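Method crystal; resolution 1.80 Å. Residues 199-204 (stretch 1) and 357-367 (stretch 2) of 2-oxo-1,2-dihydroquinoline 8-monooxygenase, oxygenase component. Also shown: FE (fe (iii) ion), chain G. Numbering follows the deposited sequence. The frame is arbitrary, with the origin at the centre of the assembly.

Stretch 1 199-204: HGMHRT
Stretch 2 357-367: CLHGFNDSDLY

The guanidinium of Arg-203 is enclosed over both faces and at one edge by side chains of stretch 2. Leu-366 CD2 covers one face, 3.8 Å from Arg-203 NH1. His-359 CE1 lies over the opposite face, 3.6 Å from Arg-203 NH1. Asp-363 meets the edge, near the guanidinium plane. Both terminal nitrogens donate to the same carboxylate oxygen: Arg-203 NH1 to Asp-363 OD2 at 3.0 Å (angle 152°) and Arg-203 NH2 to Asp-363 OD2 at 3.1 Å (142°). The pair is a salt bridge.

Stretch 1 is a strand throughout, part of a longer one. His-199 (-132/137), Met-201 (-161/167), His-202 (-141/134) and Arg-203 (-133/142) are extended. Stretch 2 begins in a helix with a wider pi-type turn. Cys-357 O accepts from Phe-361 N and from Asn-362 N, each at 3.1 Å. Residues 360-362 keep helical phi/psi without the regular bonds, and helix resumes toward Tyr-367. The two stretches run in broadly the same direction. In register, Gly-200 CA lies 7.8 Å from Leu-358 CA, and Arg-203 CA lies 10.3 Å from Leu-366 CA. The long Arg-203 side chain spans the wider gap. Its chi angles are -56°, 173°, -83° and 174°.

Asp-363 (chi1 -79°) starts sideways, but its end comes nearer the strand. Its carboxylate also accepts from the ring of His-359: His-359 ND1 lies 3.3 Å from Asp-363 OD2 and 3.3 Å from Asp-363 OD1. One acid thus ties the arginine to the imidazole. His-359 has chi1 -87° and chi2 -58°.

Met-201 points toward stretch 2 with a p, t, t side chain (63°, -169°, 176°). Its methyl CE sits over the face of the His-359 ring, 4.0 Å from the ring centroid and 12° off the normal, a CH-pi contact. Met-201 SD is oblique to that ring, 3.8 Å from His-359 NE2. The same methyl packs on Leu-358, with Met-201 CE 3.7 Å from Leu-358 CB and 3.5 Å from Leu-358 O. An unbranched, flexible thioether suits this reach between ring and aliphatic chain.

Leu-358 (m, t) is buried and points toward the strand. Leu-358 CD1 lies 4.1 Å from Gly-200 CA. At 171/-158, a CB on Gly-200 would jam against the preceding carbonyl oxygen, so the backbone itself calls for glycine.

The contact buries 294 Å² in total, with Arg-203 and Met-201 covered most. Beyond it, Asp-365 binds the iron, with Asp-365 OD1 2.5 Å and Asp-365 OD2 2.2 Å from FE. Asn-362 ND2 donates to Asp-365 OD1 at 3.1 Å.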

ATOM      1  N   HIS A 199     -32.050 -10.459 -13.284  1.00 14.22           N
ATOM      2  CA  HIS A 199     -32.014  -9.413 -12.264  1.00 14.64           C
ATOM      3  C   HIS A 199     -30.851  -9.793 -11.371  1.00 14.83           C
ATOM      4  O   HIS A 199     -30.683 -10.965 -11.034  1.00 15.58           O
ATOM      5  CB  HIS A 199     -33.298  -9.378 -11.428  1.00 15.61           C
ATOM      6  CG  HIS A 199     -34.488  -8.830 -12.157  1.00 14.63           C
ATOM      7  ND1 HIS A 199     -34.475  -7.607 -12.787  1.00 15.08           N
ATOM      8  CD2 HIS A 199     -35.727  -9.341 -12.345  1.00 11.93           C
ATOM      9  CE1 HIS A 199     -35.659  -7.386 -13.337  1.00 11.61           C
ATOM     10  NE2 HIS A 199     -36.434  -8.421 -13.083  1.00 10.74           N
ATOM     11  N   GLY A 200     -30.035  -8.820 -10.993  1.00 14.80           N
ATOM     12  CA  GLY A 200     -28.912  -9.148 -10.142  1.00 14.37           C
ATOM     13  C   GLY A 200     -27.916  -8.033  -9.939  1.00 14.49           C
ATOM     14  O   GLY A 200     -28.219  -6.851 -10.127  1.00 13.91           O
ATOM     15  N   MET A 201     -26.701  -8.416  -9.567  1.00 13.06           N
ATOM     16  CA  MET A 201     -25.662  -7.434  -9.302  1.00 11.94           C
ATOM     17  C   MET A 201     -24.288  -8.075  -9.345  1.00 10.61           C
ATOM     18  O   MET A 201     -24.160  -9.302  -9.350  1.00 10.04           O
ATOM     19  CB  MET A 201     -25.868  -6.876  -7.903  1.00 15.31           C
ATOM     20  CG  MET A 201     -25.722  -7.969  -6.840  1.00 16.43           C
ATOM     21  SD  MET A 201     -26.243  -7.445  -5.209  1.00 23.40           S
ATOM     22  CE  MET A 201     -26.067  -8.892  -4.322  1.00 21.32           C
ATOM     23  N   HIS A 202     -23.264  -7.228  -9.385  1.00  8.34           N
ATOM     24  CA  HIS A 202     -21.890  -7.702  -9.339  1.00  6.98           C
ATOM     25  C   HIS A 202     -21.104  -6.726  -8.463  1.00  7.67           C
ATOM     26  O   HIS A 202     -21.265  -5.506  -8.562  1.00  5.74           O
ATOM     27  CB  HIS A 202     -21.293  -7.875 -10.746  1.00  7.90           C
ATOM     28  CG  HIS A 202     -21.189  -6.621 -11.547  1.00  9.59           C
ATOM     29  ND1 HIS A 202     -20.188  -5.692 -11.355  1.00  9.13           N
ATOM     30  CD2 HIS A 202     -21.911  -6.175 -12.601  1.00  8.70           C
ATOM     31  CE1 HIS A 202     -20.296  -4.736 -12.257  1.00 10.53           C
ATOM     32  NE2 HIS A 202     -21.336  -5.007 -13.028  1.00 11.26           N
ATOM     33  N   ARG A 203     -20.303  -7.277  -7.560  1.00  7.00           N
ATOM     34  CA  ARG A 203     -19.522  -6.464  -6.641  1.00  9.08           C
ATOM     35  C   ARG A 203     -18.081  -6.930  -6.584  1.00  8.76           C
ATOM     36  O   ARG A 203     -17.808  -8.129  -6.600  1.00 10.34           O
ATOM     37  CB  ARG A 203     -20.120  -6.548  -5.235  1.00  9.71           C
ATOM     38  CG  ARG A 203     -21.580  -6.148  -5.144  1.00 11.43           C
ATOM     39  CD  ARG A 203     -22.134  -6.426  -3.756  1.00 13.59           C
ATOM     40  NE  ARG A 203     -22.543  -7.820  -3.598  1.00 12.45           N
ATOM     41  CZ  ARG A 203     -22.944  -8.352  -2.444  1.00 14.30           C
ATOM     42  NH1 ARG A 203     -22.988  -7.636  -1.343  1.00 11.18           N
ATOM     43  NH2 ARG A 203     -23.342  -9.600  -2.381  1.00 13.62           N
ATOM     44  N   THR A 204     -17.160  -5.979  -6.495  1.00  8.24           N
ATOM     45  CA  THR A 204     -15.749  -6.313  -6.425  1.00  6.96           C
ATOM     46  C   THR A 204     -15.469  -7.030  -5.112  1.00  6.96           C
ATOM     47  O   THR A 204     -15.849  -6.555  -4.034  1.00  5.78           O
ATOM     48  CB  THR A 204     -14.872  -5.053  -6.515  1.00  7.17           C
ATOM     49  OG1 THR A 204     -15.203  -4.332  -7.706  1.00 10.34           O
ATOM     50  CG2 THR A 204     -13.404  -5.433  -6.574  1.00  9.63           C
ATOM     51  N   CYS A 357     -32.209 -12.739  -0.157  1.00 14.68           N
ATOM     52  CA  CYS A 357     -31.333 -13.770  -0.704  1.00 13.04           C
ATOM     53  C   CYS A 357     -29.983 -13.314  -1.244  1.00 14.58           C
ATOM     54  O   CYS A 357     -28.944 -13.675  -0.688  1.00 14.42           O
ATOM     55  CB  CYS A 357     -32.078 -14.552  -1.779  1.00 15.55           C
ATOM     56  SG  CYS A 357     -33.528 -15.419  -1.131  1.00 18.69           S
ATOM     57  N   LEU A 358     -29.980 -12.542  -2.327  1.00 14.11           N
ATOM     58  CA  LEU A 358     -28.717 -12.082  -2.893  1.00 12.85           C
ATOM     59  C   LEU A 358     -27.888 -11.329  -1.856  1.00 11.80           C
ATOM     60  O   LEU A 358     -26.658 -11.363  -1.890  1.00 11.80           O
ATOM     61  CB  LEU A 358     -28.971 -11.204  -4.123  1.00 12.62           C
ATOM     62  CG  LEU A 358     -29.624 -11.914  -5.320  1.00 12.49           C
ATOM     63  CD1 LEU A 358     -29.380 -11.100  -6.583  1.00 11.57           C
ATOM     64  CD2 LEU A 358     -29.024 -13.312  -5.486  1.00 14.59           C
ATOM     65  N   HIS A 359     -28.565 -10.660  -0.928  1.00 11.37           N
ATOM     66  CA  HIS A 359     -27.885  -9.922   0.138  1.00 12.22           C
ATOM     67  C   HIS A 359     -27.971 -10.657   1.480  1.00 11.64           C
ATOM     68  O   HIS A 359     -26.958 -11.014   2.066  1.00 10.67           O
ATOM     69  CB  HIS A 359     -28.502  -8.537   0.307  1.00 16.15           C
ATOM     70  CG  HIS A 359     -27.907  -7.495  -0.583  1.00 17.15           C
ATOM     71  ND1 HIS A 359     -26.566  -7.188  -0.571  1.00 19.53           N
ATOM     72  CD2 HIS A 359     -28.476  -6.668  -1.493  1.00 17.42           C
ATOM     73  CE1 HIS A 359     -26.331  -6.215  -1.436  1.00 21.70           C
ATOM     74  NE2 HIS A 359     -27.475  -5.882  -2.008  1.00 19.22           N
ATOM     75  N   GLY A 360     -29.194 -10.882   1.949  1.00 11.23           N
ATOM     76  CA  GLY A 360     -29.401 -11.538   3.232  1.00 11.32           C
ATOM     77  C   GLY A 360     -28.743 -12.889   3.428  1.00 11.64           C
ATOM     78  O   GLY A 360     -28.289 -13.211   4.524  1.00 11.72           O
ATOM     79  N   PHE A 361     -28.688 -13.680   2.366  1.00 11.22           N
ATOM     80  CA  PHE A 361     -28.089 -15.007   2.428  1.00 11.20           C
ATOM     81  C   PHE A 361     -26.611 -14.985   2.031  1.00 10.18           C
ATOM     82  O   PHE A 361     -25.741 -15.375   2.812  1.00 10.55           O
ATOM     83  CB  PHE A 361     -28.853 -15.961   1.492  1.00 11.38           C
ATOM     84  CG  PHE A 361     -28.452 -17.400   1.624  1.00 13.58           C
ATOM     85  CD1 PHE A 361     -28.903 -18.170   2.694  1.00 13.75           C
ATOM     86  CD2 PHE A 361     -27.610 -17.986   0.685  1.00 12.89           C
ATOM     87  CE1 PHE A 361     -28.519 -19.506   2.819  1.00 14.93           C
ATOM     88  CE2 PHE A 361     -27.221 -19.313   0.799  1.00 14.97           C
ATOM     89  CZ  PHE A 361     -27.674 -20.076   1.868  1.00 13.21           C
ATOM     90  N   ASN A 362     -26.336 -14.516   0.816  1.00 10.95           N
ATOM     91  CA  ASN A 362     -24.970 -14.492   0.286  1.00 10.80           C
ATOM     92  C   ASN A 362     -23.961 -13.477   0.833  1.00 10.51           C
ATOM     93  O   ASN A 362     -22.768 -13.644   0.626  1.00  9.55           O
ATOM     94  CB  ASN A 362     -25.025 -14.398  -1.243  1.00 12.97           C
ATOM     95  CG  ASN A 362     -25.598 -15.650  -1.870  1.00 13.91           C
ATOM     96  OD1 ASN A 362     -26.637 -15.625  -2.529  1.00 18.23           O
ATOM     97  ND2 ASN A 362     -24.926 -16.763  -1.650  1.00 15.91           N
ATOM     98  N   ASP A 363     -24.408 -12.429   1.516  1.00 11.14           N
ATOM     99  CA  ASP A 363     -23.447 -11.472   2.066  1.00 12.41           C
ATOM    100  C   ASP A 363     -22.544 -12.177   3.078  1.00 13.79           C
ATOM    101  O   ASP A 363     -21.385 -11.812   3.250  1.00 14.90           O
ATOM    102  CB  ASP A 363     -24.157 -10.305   2.754  1.00 12.50           C
ATOM    103  CG  ASP A 363     -24.676  -9.272   1.774  1.00 15.65           C
ATOM    104  OD1 ASP A 363     -25.355  -8.319   2.226  1.00 18.42           O
ATOM    105  OD2 ASP A 363     -24.400  -9.405   0.559  1.00 17.26           O
ATOM    106  N   SER A 364     -23.076 -13.197   3.746  1.00 13.97           N
ATOM    107  CA  SER A 364     -22.304 -13.945   4.736  1.00 12.83           C
ATOM    108  C   SER A 364     -21.122 -14.665   4.103  1.00 11.76           C
ATOM    109  O   SER A 364     -20.087 -14.851   4.741  1.00 10.03           O
ATOM    110  CB  SER A 364     -23.199 -14.967   5.441  1.00 14.66           C
ATOM    111  OG  SER A 364     -24.235 -14.323   6.155  1.00 14.49           O
ATOM    112  N   ASP A 365     -21.279 -15.065   2.847  1.00 12.06           N
ATOM    113  CA  ASP A 365     -20.222 -15.762   2.129  1.00 11.84           C
ATOM    114  C   ASP A 365     -19.036 -14.866   1.844  1.00 13.16           C
ATOM    115  O   ASP A 365     -17.925 -15.352   1.656  1.00 12.38           O
ATOM    116  CB  ASP A 365     -20.769 -16.323   0.817  1.00 10.80           C
ATOM    117  CG  ASP A 365     -21.630 -17.532   1.042  1.00 10.66           C
ATOM    118  OD1 ASP A 365     -22.710 -17.636   0.407  1.00 11.25           O
ATOM    119  OD2 ASP A 365     -21.204 -18.369   1.872  1.00 11.22           O
ATOM    120  N   LEU A 366     -19.283 -13.560   1.802  1.00 14.99           N
ATOM    121  CA  LEU A 366     -18.242 -12.569   1.540  1.00 16.13           C
ATOM    122  C   LEU A 366     -17.198 -12.565   2.642  1.00 17.35           C
ATOM    123  O   LEU A 366     -15.998 -12.553   2.368  1.00 15.32           O
ATOM    124  CB  LEU A 366     -18.863 -11.171   1.415  1.00 18.35           C
ATOM    125  CG  LEU A 366     -19.005 -10.588   0.010  1.00 20.87           C
ATOM    126  CD1 LEU A 366     -19.431 -11.646  -0.966  1.00 20.24           C
ATOM    127  CD2 LEU A 366     -19.973  -9.436   0.044  1.00 19.73           C
ATOM    128  N   TYR A 367     -17.658 -12.578   3.890  1.00 18.43           N
ATOM    129  CA  TYR A 367     -16.752 -12.576   5.024  1.00 21.05           C
ATOM    130  C   TYR A 367     -15.991 -13.890   5.096  1.00 17.64           C
ATOM    131  O   TYR A 367     -14.838 -13.924   5.523  1.00 15.72           O
ATOM    132  CB  TYR A 367     -17.525 -12.346   6.324  1.00 33.07           C
ATOM    133  CG  TYR A 367     -18.332 -11.062   6.316  1.00 45.66           C
ATOM    134  CD1 TYR A 367     -19.630 -11.034   5.803  1.00 51.01           C
ATOM    135  CD2 TYR A 367     -17.769  -9.857   6.748  1.00 51.07           C
ATOM    136  CE1 TYR A 367     -20.347  -9.841   5.714  1.00 56.92           C
ATOM    137  CE2 TYR A 367     -18.480  -8.656   6.663  1.00 57.03           C
ATOM    138  CZ  TYR A 367     -19.767  -8.655   6.145  1.00 58.55           C
ATOM    139  OH  TYR A 367     -20.473  -7.473   6.053  1.00 60.42           O
TER
HETATM  140 FE    FE G 501     -22.702 -19.918   1.362  1.00 14.77          FE
HETATM  141  O   HOH W   1     -23.920 -21.069  -0.244  1.00 20.63           O
HETATM  142  O   HOH W   2     -21.930 -19.772  -0.751  1.00 31.32           O